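Local coordinates for nitroreductase family protein (Lactobacillus plantarum, PDB 4QLX) that uses flavin mononucleotide to reduce the carbon-carbon double bond of enone fatty acids, probably with NADH, in the pathway that saturates and detoxifies polyunsaturated fatty acids, at residues S51-Q56 / Y101-V106; I43-T48 / L156-A161; K71-V76 / Q83-S88; K78-Q83 / N167-I172. One frame throughout, in Å; residues are numbered along the deposited sequence.

Contact 1: S51-Q56 / Y101-V106. With FMN (flavin mononucleotide), chain J; KTC (10-oxooctadecanoic acid), chain D.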
# COMPACT_ATOMS: atom_id res chain seq x y z
N SER A 51 -8.53 2.08 5.16
CA SER A 51 -8.49 0.96 6.09
C SER A 51 -9.90 0.39 6.11
O SER A 51 -10.87 1.13 5.88
CB SER A 51 -8.04 1.40 7.49
OG SER A 51 -8.99 2.29 8.07
N ALA A 52 -10.03 -0.92 6.34
CA ALA A 52 -11.36 -1.52 6.35
C ALA A 52 -12.22 -0.88 7.42
O ALA A 52 -11.81 -0.77 8.57
CB ALA A 52 -11.28 -3.04 6.56
N CYS A 53 -13.41 -0.43 7.02
CA CYS A 53 -14.35 0.27 7.90
C CYS A 53 -13.74 1.45 8.66
O CYS A 53 -14.20 1.80 9.76
CB CYS A 53 -14.98 -0.71 8.89
SG CYS A 53 -16.13 -1.87 8.10
N ASN A 54 -12.71 2.05 8.07
CA ASN A 54 -11.96 3.17 8.67
C ASN A 54 -11.51 2.88 10.10
O ASN A 54 -11.36 3.79 10.91
CB ASN A 54 -12.77 4.48 8.63
CG ASN A 54 -11.88 5.72 8.77
OD1 ASN A 54 -10.70 5.68 8.40
ND2 ASN A 54 -12.42 6.80 9.32
N LEU A 55 -11.27 1.60 10.41
CA LEU A 55 -10.81 1.19 11.73
C LEU A 55 -9.32 1.45 11.94
O LEU A 55 -8.83 1.38 13.07
CB LEU A 55 -11.12 -0.30 11.96
CG LEU A 55 -12.61 -0.64 12.01
CD1 LEU A 55 -12.80 -2.13 12.20
CD2 LEU A 55 -13.27 0.13 13.14
N GLN A 56 -8.61 1.75 10.85
CA GLN A 56 -7.22 2.21 10.95
C GLN A 56 -6.39 1.26 11.83
O GLN A 56 -5.77 1.69 12.81
CB GLN A 56 -7.18 3.64 11.50
CG GLN A 56 -7.82 4.68 10.60
CD GLN A 56 -8.18 5.95 11.36
OE1 GLN A 56 -7.31 6.71 11.79
NE2 GLN A 56 -9.49 6.18 11.56
N TYR A 101 -13.33 -2.81 18.32
CA TYR A 101 -13.99 -2.60 19.60
C TYR A 101 -14.73 -1.25 19.62
O TYR A 101 -15.73 -1.10 20.31
CB TYR A 101 -12.99 -2.68 20.76
CG TYR A 101 -12.55 -4.09 21.15
CD1 TYR A 101 -12.95 -5.20 20.41
CD2 TYR A 101 -11.75 -4.31 22.27
CE1 TYR A 101 -12.55 -6.49 20.77
CE2 TYR A 101 -11.35 -5.60 22.64
CZ TYR A 101 -11.75 -6.68 21.88
OH TYR A 101 -11.35 -7.96 22.23
N VAL A 102 -14.23 -0.28 18.84
CA VAL A 102 -14.85 1.05 18.83
C VAL A 102 -15.75 1.28 17.61
O VAL A 102 -16.21 2.40 17.40
CB VAL A 102 -13.78 2.17 18.84
CG1 VAL A 102 -13.06 2.20 20.18
CG2 VAL A 102 -12.80 1.99 17.72
N TYR A 103 -16.01 0.22 16.85
CA TYR A 103 -16.75 0.32 15.58
C TYR A 103 -18.03 1.14 15.73
O TYR A 103 -18.21 2.14 15.04
CB TYR A 103 -17.07 -1.08 15.04
CG TYR A 103 -17.61 -1.10 13.62
CD1 TYR A 103 -18.85 -0.56 13.29
CD2 TYR A 103 -16.88 -1.69 12.60
CE1 TYR A 103 -19.34 -0.59 11.99
CE2 TYR A 103 -17.36 -1.72 11.30
CZ TYR A 103 -18.58 -1.17 11.00
OH TYR A 103 -19.04 -1.20 9.71
N ARG A 104 -18.91 0.71 16.63
CA ARG A 104 -20.23 1.33 16.77
C ARG A 104 -20.15 2.81 17.14
O ARG A 104 -20.91 3.63 16.63
CB ARG A 104 -21.06 0.58 17.81
CG ARG A 104 -22.47 1.15 17.99
CD ARG A 104 -23.25 0.35 19.01
NE ARG A 104 -23.27 -1.07 18.69
CZ ARG A 104 -24.14 -1.64 17.86
NH1 ARG A 104 -25.06 -0.90 17.26
NH2 ARG A 104 -24.08 -2.95 17.64
N ASP A 105 -19.23 3.16 18.03
CA ASP A 105 -19.08 4.54 18.49
C ASP A 105 -18.54 5.43 17.38
O ASP A 105 -19.02 6.55 17.16
CB ASP A 105 -18.13 4.61 19.70
CG ASP A 105 -18.76 4.05 20.96
OD1 ASP A 105 -20.00 4.15 21.10
OD2 ASP A 105 -18.01 3.53 21.81
N VAL A 106 -17.53 4.92 16.70
CA VAL A 106 -16.89 5.60 15.58
C VAL A 106 -17.86 5.95 14.44
O VAL A 106 -17.87 7.09 13.95
CB VAL A 106 -15.74 4.74 15.05
CG1 VAL A 106 -15.60 4.86 13.56
CG2 VAL A 106 -14.44 5.12 15.76
N1 FMN J . -15.55 0.40 1.43
C2 FMN J . -16.79 -0.12 1.10
O2 FMN J . -17.72 0.65 0.82
N3 FMN J . -17.00 -1.48 1.11
C4 FMN J . -15.97 -2.34 1.44
O4 FMN J . -16.14 -3.55 1.45
C4A FMN J . -14.73 -1.83 1.75
N5 FMN J . -13.71 -2.70 2.06
C5A FMN J . -12.46 -2.22 2.36
C6 FMN J . -11.45 -3.13 2.65
C7 FMN J . -10.18 -2.66 2.94
C7M FMN J . -9.07 -3.61 3.27
C8 FMN J . -9.93 -1.30 2.93
C8M FMN J . -8.55 -0.83 3.25
C9 FMN J . -10.94 -0.38 2.64
C9A FMN J . -12.23 -0.84 2.35
N10 FMN J . -13.27 0.05 2.06
C10 FMN J . -14.51 -0.45 1.74
C1' FMN J . -13.06 1.54 2.04
C2' FMN J . -13.03 2.08 3.48
O2' FMN J . -14.33 2.06 4.08
C3' FMN J . -12.39 3.48 3.53
O3' FMN J . -11.01 3.37 3.14
C4' FMN J . -12.39 4.15 4.91
O4' FMN J . -13.70 4.46 5.32
C5' FMN J . -11.56 5.43 4.90
O5' FMN J . -12.12 6.32 3.97
P FMN J . -11.28 6.88 2.69
O1P FMN J . -10.05 7.62 3.16
O2P FMN J . -10.85 5.74 1.84
O3P FMN J . -12.23 7.81 1.94
O1 KTC D . -20.76 7.16 1.24
C17 KTC D . -21.44 7.13 2.26
O KTC D . -22.71 7.56 2.22
C16 KTC D . -20.85 6.62 3.55
C15 KTC D . -19.80 5.59 3.19
C14 KTC D . -20.04 4.31 3.96
C13 KTC D . -18.90 4.11 4.93
C12 KTC D . -18.08 2.90 4.52
C11 KTC D . -18.66 1.64 5.12
C10 KTC D . -17.51 0.71 5.46
C9 KTC D . -17.35 -0.35 4.38
C8 KTC D . -16.07 -1.09 4.66
O2 KTC D . -15.03 -0.46 4.80
C7 KTC D . -16.12 -2.60 4.75
C6 KTC D . -14.71 -3.14 4.89
C5 KTC D . -14.64 -4.60 4.50
C4 KTC D . -14.74 -5.48 5.74
C3 KTC D . -14.70 -6.96 5.37
C2 KTC D . -15.24 -7.80 6.53
C1 KTC D . -14.68 -7.30 7.86
C KTC D . -15.09 -8.18 9.03
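Cys53 and Tyr103 meet with the sulfur at the edge of the ring: SG of Cys53 lies 4.7 Å from the centroid of the Tyr103 ring and 78° off its normal, a sulfur-aromatic contact. Followed outward, the Cys53 side chain meets Tyr103 from its first atom, CB standing 3.5 Å from Tyr103 CE2. SG, turned anti to the carbonyl carbon (chi1 -70°), then runs along the same edge, 3.4 Å from both CE2 and OH of Tyr103, while the acyl chain of 10-oxooctadecanoic acid touches it at C7, also 3.4 Å away. The sulfur is thus held between tyrosine and product. Farther in along the ring, Leu55 brings both methyls, CD1 and CD2, to CD2 of Tyr103 at 4.1 Å, its side chain crossing the tyrosine at about a right angle. The backbone N of Cys53 donates to the keto oxygen O2 of the product at 2.7 Å, and its carbonyl accepts from Trp107 NE1, so both polar backbone atoms of this buried residue are engaged. Phe128 and Ile124 of helix 118-133 also pack on Tyr103. This is the substrate pocket of a flavin enone reductase, where loop 51-56 donates a backbone N-H to the keto group and helix 103-112 backs the loop.

Contact 2: I43-T48 / L156-A161; sequences IAEAAT and LLVARA
Val158 pushes both of its methyls against helix 36-46 where Glu45 and the backbone of Ala46 meet it, and all the close packing gathers round this one side chain. CG1, anti to the backbone N (chi1 168°), reaches the carboxylate of Glu45, with OE1 3.3 Å away; CG2 lies 4.0 Å from Glu45 CB and 3.9 Å from the backbone N of Ala46. The Glu45 chain runs extended beyond CG, laying its stem across the valine and carrying its acid group past it. That buried carboxylate is well satisfied: OE1 bonds His162 NE2, just beyond the end of helix 137-161, and OE2 bonds Asn9 ND2. Looser is the side of Ala46 CB, 4.4 Å from Val158 CG2; the partly exposed end follows, where the chain leaves the helix at Ala47 and Thr48 turns back on its own segment, OG1 donating to Glu45 O at 2.7 Å nearly along the C=O axis. Thr48 O also receives a bond from Arg22 of the second subunit, and Phe20 of that subunit packs on Glu45. The contact is a helix-helix packing inside the nitroreductase fold, in which one valine of long helix 137-161 meets the last turn of helix 36-46 beside the dimer interface.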
# COMPACT_ATOMS: atom_id res chain seq x y z
N ILE A 43 4.62 9.65 9.49
CA ILE A 43 3.66 8.65 9.92
C ILE A 43 2.21 9.15 9.79
O ILE A 43 1.34 8.44 9.31
CB ILE A 43 3.94 8.21 11.37
CG1 ILE A 43 5.21 7.35 11.41
CG2 ILE A 43 2.75 7.44 11.95
CD1 ILE A 43 5.78 7.13 12.81
N ALA A 44 1.96 10.39 10.21
CA ALA A 44 0.62 10.98 10.04
C ALA A 44 0.25 11.06 8.55
O ALA A 44 -0.87 10.74 8.17
CB ALA A 44 0.56 12.36 10.69
N GLU A 45 1.19 11.46 7.71
CA GLU A 45 0.94 11.52 6.27
C GLU A 45 0.60 10.14 5.67
O GLU A 45 -0.33 10.02 4.86
CB GLU A 45 2.15 12.14 5.56
CG GLU A 45 2.24 13.65 5.78
CD GLU A 45 3.58 14.25 5.40
OE1 GLU A 45 4.53 13.49 5.05
OE2 GLU A 45 3.71 15.49 5.45
N ALA A 46 1.33 9.11 6.07
CA ALA A 46 1.03 7.75 5.63
C ALA A 46 -0.36 7.28 6.08
O ALA A 46 -1.01 6.49 5.40
CB ALA A 46 2.09 6.79 6.13
N ALA A 47 -0.80 7.76 7.24
CA ALA A 47 -2.03 7.25 7.84
C ALA A 47 -3.26 7.92 7.26
O ALA A 47 -4.39 7.70 7.73
CB ALA A 47 -2.00 7.41 9.36
N THR A 48 -3.06 8.75 6.23
CA THR A 48 -4.15 9.13 5.33
C THR A 48 -4.63 7.92 4.52
O THR A 48 -5.68 7.97 3.88
CB THR A 48 -3.73 10.27 4.37
OG1 THR A 48 -2.65 9.84 3.54
CG2 THR A 48 -3.29 11.50 5.16
N LEU A 156 6.39 4.22 2.60
CA LEU A 156 7.54 4.10 1.70
C LEU A 156 7.57 5.26 0.71
O LEU A 156 8.65 5.77 0.36
CB LEU A 156 7.50 2.77 0.94
CG LEU A 156 7.71 1.45 1.69
CD1 LEU A 156 7.49 0.32 0.72
CD2 LEU A 156 9.13 1.36 2.26
N LEU A 157 6.39 5.69 0.27
CA LEU A 157 6.29 6.79 -0.68
C LEU A 157 6.54 8.12 0.05
O LEU A 157 7.27 8.97 -0.44
CB LEU A 157 4.92 6.80 -1.39
CG LEU A 157 4.66 5.51 -2.19
CD1 LEU A 157 3.27 5.44 -2.81
CD2 LEU A 157 5.72 5.38 -3.30
N VAL A 158 5.92 8.26 1.22
CA VAL A 158 6.09 9.46 2.03
C VAL A 158 7.58 9.68 2.30
O VAL A 158 8.08 10.79 2.18
CB VAL A 158 5.31 9.36 3.36
CG1 VAL A 158 5.73 10.47 4.30
CG2 VAL A 158 3.81 9.45 3.08
N ALA A 159 8.27 8.60 2.64
CA ALA A 159 9.71 8.67 2.90
C ALA A 159 10.44 9.38 1.75
O ALA A 159 11.22 10.31 1.98
CB ALA A 159 10.28 7.27 3.14
N ARG A 160 10.15 8.94 0.52
CA ARG A 160 10.76 9.52 -0.67
C ARG A 160 10.29 10.94 -0.94
O ARG A 160 11.08 11.80 -1.33
CB ARG A 160 10.50 8.62 -1.90
CG ARG A 160 11.49 7.46 -1.99
CD ARG A 160 11.30 6.58 -3.24
NE ARG A 160 11.28 7.31 -4.50
CZ ARG A 160 12.34 7.88 -5.08
NH1 ARG A 160 13.54 7.85 -4.49
NH2 ARG A 160 12.19 8.52 -6.23
N ALA A 161 9.00 11.20 -0.71
CA ALA A 161 8.48 12.55 -0.84
C ALA A 161 9.16 13.53 0.10
O ALA A 161 9.17 14.74 -0.16
CB ALA A 161 6.96 12.56 -0.60

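Contact 3: K71-V76 / Q83-S88. With FMN (flavin mononucleotide), chain C.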
# COMPACT_ATOMS: atom_id res chain seq x y z
N LYS A 71 17.76 -3.83 21.12
CA LYS A 71 16.60 -4.56 21.62
C LYS A 71 15.73 -5.07 20.47
O LYS A 71 15.25 -6.20 20.49
CB LYS A 71 15.79 -3.67 22.56
CG LYS A 71 14.44 -4.23 22.94
CD LYS A 71 14.58 -5.50 23.77
CE LYS A 71 13.36 -5.67 24.67
NZ LYS A 71 13.33 -7.01 25.32
N PHE A 72 15.52 -4.21 19.48
CA PHE A 72 14.73 -4.55 18.30
C PHE A 72 15.36 -5.73 17.55
O PHE A 72 14.68 -6.70 17.23
CB PHE A 72 14.63 -3.31 17.41
CG PHE A 72 13.88 -3.52 16.13
CD1 PHE A 72 12.55 -3.89 16.13
CD2 PHE A 72 14.50 -3.26 14.92
CE1 PHE A 72 11.85 -4.05 14.93
CE2 PHE A 72 13.80 -3.43 13.72
CZ PHE A 72 12.48 -3.81 13.73
N LYS A 73 16.66 -5.65 17.31
CA LYS A 73 17.36 -6.69 16.55
C LYS A 73 17.21 -8.09 17.13
O LYS A 73 17.41 -9.07 16.41
CB LYS A 73 18.84 -6.35 16.43
CG LYS A 73 19.09 -5.22 15.47
CD LYS A 73 20.50 -5.23 14.94
CE LYS A 73 21.51 -4.91 16.01
NZ LYS A 73 22.81 -4.60 15.38
N GLN A 74 16.84 -8.20 18.40
CA GLN A 74 16.61 -9.50 19.01
C GLN A 74 15.55 -10.32 18.28
O GLN A 74 15.53 -11.54 18.36
CB GLN A 74 16.19 -9.35 20.47
CG GLN A 74 17.21 -8.68 21.37
CD GLN A 74 16.70 -8.61 22.80
OE1 GLN A 74 15.50 -8.78 23.05
NE2 GLN A 74 17.61 -8.38 23.74
N ALA A 75 14.65 -9.62 17.58
CA ALA A 75 13.53 -10.26 16.90
C ALA A 75 13.58 -10.01 15.39
O ALA A 75 12.60 -10.23 14.68
CB ALA A 75 12.20 -9.76 17.48
N VAL A 76 14.74 -9.57 14.91
CA VAL A 76 14.97 -9.33 13.48
C VAL A 76 16.01 -10.31 12.96
O VAL A 76 17.00 -10.55 13.64
CB VAL A 76 15.43 -7.88 13.23
CG1 VAL A 76 15.89 -7.67 11.78
CG2 VAL A 76 14.30 -6.89 13.59
N GLN A 83 20.13 -2.75 7.33
CA GLN A 83 19.05 -1.77 7.37
C GLN A 83 18.84 -1.23 8.78
O GLN A 83 18.80 -0.02 8.98
CB GLN A 83 17.75 -2.38 6.86
CG GLN A 83 17.83 -2.91 5.46
CD GLN A 83 17.98 -4.41 5.40
OE1 GLN A 83 18.98 -4.97 5.87
NE2 GLN A 83 17.00 -5.08 4.80
N VAL A 84 18.71 -2.11 9.76
CA VAL A 84 18.45 -1.66 11.12
C VAL A 84 19.60 -0.83 11.68
O VAL A 84 19.38 0.27 12.20
CB VAL A 84 18.18 -2.83 12.06
CG1 VAL A 84 18.02 -2.32 13.49
CG2 VAL A 84 16.94 -3.59 11.61
N ASP A 85 20.83 -1.33 11.56
CA ASP A 85 22.00 -0.57 12.03
C ASP A 85 22.15 0.79 11.36
O ASP A 85 22.37 1.78 12.04
CB ASP A 85 23.29 -1.38 11.81
CG ASP A 85 23.40 -2.57 12.72
OD1 ASP A 85 22.69 -2.60 13.75
OD2 ASP A 85 24.20 -3.48 12.42
N SER A 86 22.02 0.87 10.04
CA SER A 86 22.32 2.14 9.36
C SER A 86 21.15 3.11 9.26
O SER A 86 21.36 4.30 9.03
CB SER A 86 22.89 1.88 7.95
OG SER A 86 21.96 1.18 7.13
N ALA A 87 19.92 2.62 9.41
CA ALA A 87 18.76 3.49 9.23
C ALA A 87 18.70 4.61 10.27
O ALA A 87 19.10 4.43 11.42
CB ALA A 87 17.47 2.68 9.28
N SER A 88 18.22 5.78 9.84
CA SER A 88 17.94 6.87 10.77
C SER A 88 16.87 6.42 11.77
O SER A 88 16.98 6.66 12.96
CB SER A 88 17.47 8.13 10.04
OG SER A 88 18.43 8.57 9.09
N1 FMN C . 14.09 -6.78 1.81
C2 FMN C . 15.08 -7.27 2.64
O2 FMN C . 16.26 -7.02 2.42
N3 FMN C . 14.78 -8.04 3.73
C4 FMN C . 13.46 -8.33 4.00
O4 FMN C . 13.18 -9.03 4.97
C4A FMN C . 12.46 -7.86 3.17
N5 FMN C . 11.15 -8.16 3.45
C5A FMN C . 10.14 -7.68 2.66
C6 FMN C . 8.84 -8.02 3.01
C7 FMN C . 7.79 -7.55 2.25
C7M FMN C . 6.38 -7.90 2.62
C8 FMN C . 8.04 -6.77 1.14
C8M FMN C . 6.87 -6.29 0.35
C9 FMN C . 9.35 -6.43 0.78
C9A FMN C . 10.42 -6.89 1.55
N10 FMN C . 11.76 -6.60 1.25
C10 FMN C . 12.77 -7.08 2.07
C1' FMN C . 12.15 -5.76 0.07
C2' FMN C . 11.96 -6.58 -1.23
O2' FMN C . 12.99 -7.53 -1.38
C3' FMN C . 11.89 -5.69 -2.47
O3' FMN C . 10.71 -4.92 -2.40
C4' FMN C . 11.86 -6.46 -3.80
O4' FMN C . 13.04 -7.21 -4.03
C5' FMN C . 11.65 -5.49 -4.97
O5' FMN C . 12.67 -4.52 -5.01
P FMN C . 12.31 -2.96 -4.90
O1P FMN C . 13.62 -2.20 -4.93
O2P FMN C . 11.58 -2.69 -3.59
O3P FMN C . 11.43 -2.52 -6.05
O HOH W 1 24.77 -5.81 13.65
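A helix-loop-helix corner beside the flavin pocket brings the end of helix 66-72 against helix 81-86, with an apolar seam inside and an ion pair on the exposed side. Val84 fills the seam. Its CG2 meets CE2 of Phe72 at 3.8 Å, and CG1 lies in the plane of the same ring, at its edge, 3.9 Å from CD2. One face of that ring is covered within its own segment by Val76 CG2, 3.5 Å above the plane and displaced from the ring centre. Val76 CG1 adds a looser contact, 4.2 Å from Val84 CG2. The stem of Lys73 crosses the valine, CG coming within 3.7 Å of Val84 CG1, and then bends at chi3 (-68°) to bring the ammonium to Asp85. There NZ donates to OD1 of Asp85 at 2.6 Å on the syn lone pair, forming a salt bridge. A water closes the ring, accepting from Lys73 NZ and donating to Asp85 OD2, so both carboxylate oxygens are held. Lys73 also makes a cation-pi contact with Tyr81. A leucine in place of Lys73 would probably leave Asp85 without its charged mate, and the bridging water without a donor. Gln83, just before Val84, places NE2 3.2 Å from O2 of the flavin, so helix 81-86 forms part of the wall of the nitroreductase FMN site, with the end of helix 66-72 packed behind it.

Contact 4: K78-Q83 / N167-I172; sequences KFNYPQ and NAFSGI. With FMN (flavin mononucleotide), chain C; KTC (10-oxooctadecanoic acid), chain I.
One amide, that of Asn80, serves the flavin and Gly171 at once, which is the unusual feature here. Its ND2 donates to Gly171 O at 3.1 Å, in the carbonyl plane and on a lone pair, and also to O4 of the flavin at 3.1 Å. OD1 accepts from flavin N3 at 2.7 Å and from NE2 of Gln83, which approaches tilted 33° from the carbonyl plane. CG anti to the carbonyl carbon (chi1 -69°) turns the amide toward the flavin's pyrimidine edge. The same Gln83 NE2 gives a nearly straight bond to Asn167 OD1 at 3.0 Å, from above the carbonyl plane, the two amide planes standing 42° apart. Gly171, centre of an inverse gamma turn, sits where a beta carbon would clash with Asn80 ND2. Ser170 N donates to flavin N5 at 3.1 Å, and Phe169 CB packs 3.3 Å from flavin C4. An alanine in place of Asn80 would probably leave flavin N3 and Gly171 O without these partners and Gln83 freer to turn. The donors at O4 and N5 and the acceptor at N3 match the polar edge of the oxidised isoalloxazine, and probably hold the ring in place and polarise it toward accepting hydride at N5.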
# COMPACT_ATOMS: atom_id res chain seq x y z
N LYS A 78 19.18 -11.77 11.04
CA LYS A 78 20.48 -11.11 10.88
C LYS A 78 20.70 -10.59 9.46
O LYS A 78 21.41 -9.61 9.26
CB LYS A 78 21.62 -12.06 11.30
CG LYS A 78 21.69 -13.41 10.57
CD LYS A 78 23.16 -13.77 10.31
CE LYS A 78 23.38 -15.25 10.05
NZ LYS A 78 23.22 -16.05 11.29
N PHE A 79 20.07 -11.23 8.49
CA PHE A 79 20.09 -10.74 7.11
C PHE A 79 19.71 -9.26 7.03
O PHE A 79 20.21 -8.53 6.17
CB PHE A 79 19.14 -11.58 6.24
CG PHE A 79 19.20 -11.26 4.77
CD1 PHE A 79 18.45 -10.22 4.23
CD2 PHE A 79 20.00 -12.01 3.92
CE1 PHE A 79 18.52 -9.93 2.87
CE2 PHE A 79 20.06 -11.74 2.57
CZ PHE A 79 19.32 -10.70 2.04
N ASN A 80 18.85 -8.80 7.94
CA ASN A 80 18.36 -7.43 7.90
C ASN A 80 19.04 -6.48 8.86
O ASN A 80 18.61 -5.34 9.03
CB ASN A 80 16.85 -7.44 8.15
CG ASN A 80 16.10 -8.06 7.01
OD1 ASN A 80 16.39 -7.77 5.85
ND2 ASN A 80 15.14 -8.92 7.31
N TYR A 81 20.13 -6.91 9.48
CA TYR A 81 20.86 -6.01 10.36
C TYR A 81 21.44 -4.75 9.67
O TYR A 81 21.46 -3.68 10.29
CB TYR A 81 21.97 -6.77 11.09
CG TYR A 81 21.47 -7.68 12.18
CD1 TYR A 81 20.12 -7.72 12.51
CD2 TYR A 81 22.34 -8.50 12.89
CE1 TYR A 81 19.65 -8.56 13.51
CE2 TYR A 81 21.87 -9.34 13.90
CZ TYR A 81 20.53 -9.36 14.20
OH TYR A 81 20.04 -10.18 15.20
N PRO A 82 21.88 -4.84 8.38
CA PRO A 82 22.37 -3.61 7.73
C PRO A 82 21.36 -2.45 7.71
O PRO A 82 21.71 -1.31 8.02
CB PRO A 82 22.65 -4.07 6.30
CG PRO A 82 23.05 -5.49 6.46
CD PRO A 82 22.21 -6.04 7.58
N GLN A 83 20.13 -2.75 7.33
CA GLN A 83 19.05 -1.77 7.37
C GLN A 83 18.84 -1.23 8.78
O GLN A 83 18.80 -0.02 8.98
CB GLN A 83 17.75 -2.38 6.86
CG GLN A 83 17.83 -2.91 5.46
CD GLN A 83 17.98 -4.41 5.40
OE1 GLN A 83 18.98 -4.97 5.87
NE2 GLN A 83 17.00 -5.08 4.80
N ASN A 167 13.30 0.85 3.07
CA ASN A 167 13.14 -0.56 2.78
C ASN A 167 12.06 -1.13 3.67
O ASN A 167 12.08 -0.91 4.88
CB ASN A 167 14.46 -1.32 2.98
CG ASN A 167 14.28 -2.83 2.96
OD1 ASN A 167 14.58 -3.53 3.93
ND2 ASN A 167 13.78 -3.35 1.84
N ALA A 168 11.11 -1.84 3.06
CA ALA A 168 10.12 -2.60 3.82
C ALA A 168 10.68 -3.98 4.04
O ALA A 168 11.38 -4.51 3.16
CB ALA A 168 8.77 -2.64 3.08
N PHE A 169 10.45 -4.56 5.22
CA PHE A 169 10.99 -5.90 5.49
C PHE A 169 10.17 -6.67 6.52
O PHE A 169 9.72 -6.11 7.51
CB PHE A 169 12.46 -5.82 5.95
CG PHE A 169 12.65 -5.18 7.30
CD1 PHE A 169 12.83 -3.81 7.42
CD2 PHE A 169 12.65 -5.96 8.45
CE1 PHE A 169 13.01 -3.22 8.65
CE2 PHE A 169 12.83 -5.38 9.69
CZ PHE A 169 13.01 -4.00 9.79
N SER A 170 9.97 -7.96 6.26
CA SER A 170 9.27 -8.82 7.19
C SER A 170 10.13 -10.02 7.58
O SER A 170 9.62 -11.00 8.13
CB SER A 170 7.94 -9.29 6.60
OG SER A 170 8.16 -10.11 5.46
N GLY A 171 11.43 -9.93 7.30
CA GLY A 171 12.36 -10.98 7.70
C GLY A 171 12.61 -10.86 9.19
O GLY A 171 13.62 -10.29 9.62
N ILE A 172 11.66 -11.36 9.98
CA ILE A 172 11.70 -11.18 11.43
C ILE A 172 11.36 -12.46 12.16
O ILE A 172 10.93 -13.44 11.57
CB ILE A 172 10.73 -10.08 11.88
CG1 ILE A 172 9.29 -10.44 11.48
CG2 ILE A 172 11.13 -8.74 11.28
CD1 ILE A 172 8.23 -9.47 12.01
N1 FMN C . 14.09 -6.78 1.81
C2 FMN C . 15.08 -7.27 2.64
O2 FMN C . 16.26 -7.02 2.42
N3 FMN C . 14.78 -8.04 3.73
C4 FMN C . 13.46 -8.33 4.00
O4 FMN C . 13.18 -9.03 4.97
C4A FMN C . 12.46 -7.86 3.17
N5 FMN C . 11.15 -8.16 3.45
C5A FMN C . 10.14 -7.68 2.66
C6 FMN C . 8.84 -8.02 3.01
C7 FMN C . 7.79 -7.55 2.25
C7M FMN C . 6.38 -7.90 2.62
C8 FMN C . 8.04 -6.77 1.14
C8M FMN C . 6.87 -6.29 0.35
C9 FMN C . 9.35 -6.43 0.78
C9A FMN C . 10.42 -6.89 1.55
N10 FMN C . 11.76 -6.60 1.25
C10 FMN C . 12.77 -7.08 2.07
C1' FMN C . 12.15 -5.76 0.07
C2' FMN C . 11.96 -6.58 -1.23
O2' FMN C . 12.99 -7.53 -1.38
C3' FMN C . 11.89 -5.69 -2.47
O3' FMN C . 10.71 -4.92 -2.40
C4' FMN C . 11.86 -6.46 -3.80
O4' FMN C . 13.04 -7.21 -4.03
C5' FMN C . 11.65 -5.49 -4.97
O5' FMN C . 12.67 -4.52 -5.01
P FMN C . 12.31 -2.96 -4.90
O1P FMN C . 13.62 -2.20 -4.93
O2P FMN C . 11.58 -2.69 -3.59
O3P FMN C . 11.43 -2.52 -6.05
O1 KTC I . 23.00 -6.51 -2.33
C17 KTC I . 21.81 -6.21 -2.34
O KTC I . 21.43 -4.99 -2.70
C16 KTC I . 20.77 -7.23 -1.94
C15 KTC I . 19.80 -7.42 -3.11
C14 KTC I . 18.38 -7.59 -2.60
C13 KTC I . 18.23 -8.86 -1.78
C12 KTC I . 16.79 -9.09 -1.37
C11 KTC I . 16.59 -10.54 -0.93
C10 KTC I . 15.14 -10.79 -0.51
C9 KTC I . 14.83 -10.13 0.83
C8 KTC I . 13.35 -10.24 1.06
O2 KTC I . 12.56 -9.64 0.33
C7 KTC I . 12.84 -11.09 2.20
C6 KTC I . 11.32 -11.04 2.20
C5 KTC I . 10.80 -11.30 3.61
C4 KTC I . 10.44 -12.77 3.77
C3 KTC I . 10.56 -13.12 5.24
C2 KTC I . 9.41 -14.01 5.69
C1 KTC I . 9.84 -14.91 6.85
C KTC I . 10.46 -14.13 8.00

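All four contacts are buried, but only contact 2 lies near the centre of the chain, about 7 Å from it, and it relies on methyl packing against a satisfied acid. Contacts 3 and 4 share helix 81-86 and Gln83, their centres about 8 Å apart, yet differ in chemistry: contact 3 pairs an apolar seam with an exposed ion pair, contact 4 is a network of amides on the flavin. Contact 1 lies across the chain's centre from both, its centre about 31 Å from that of contact 4, and serves a different bound flavin, the one whose other partners come from the second subunit. Leu156 links contact 2 to contact 4 by packing on Ala168.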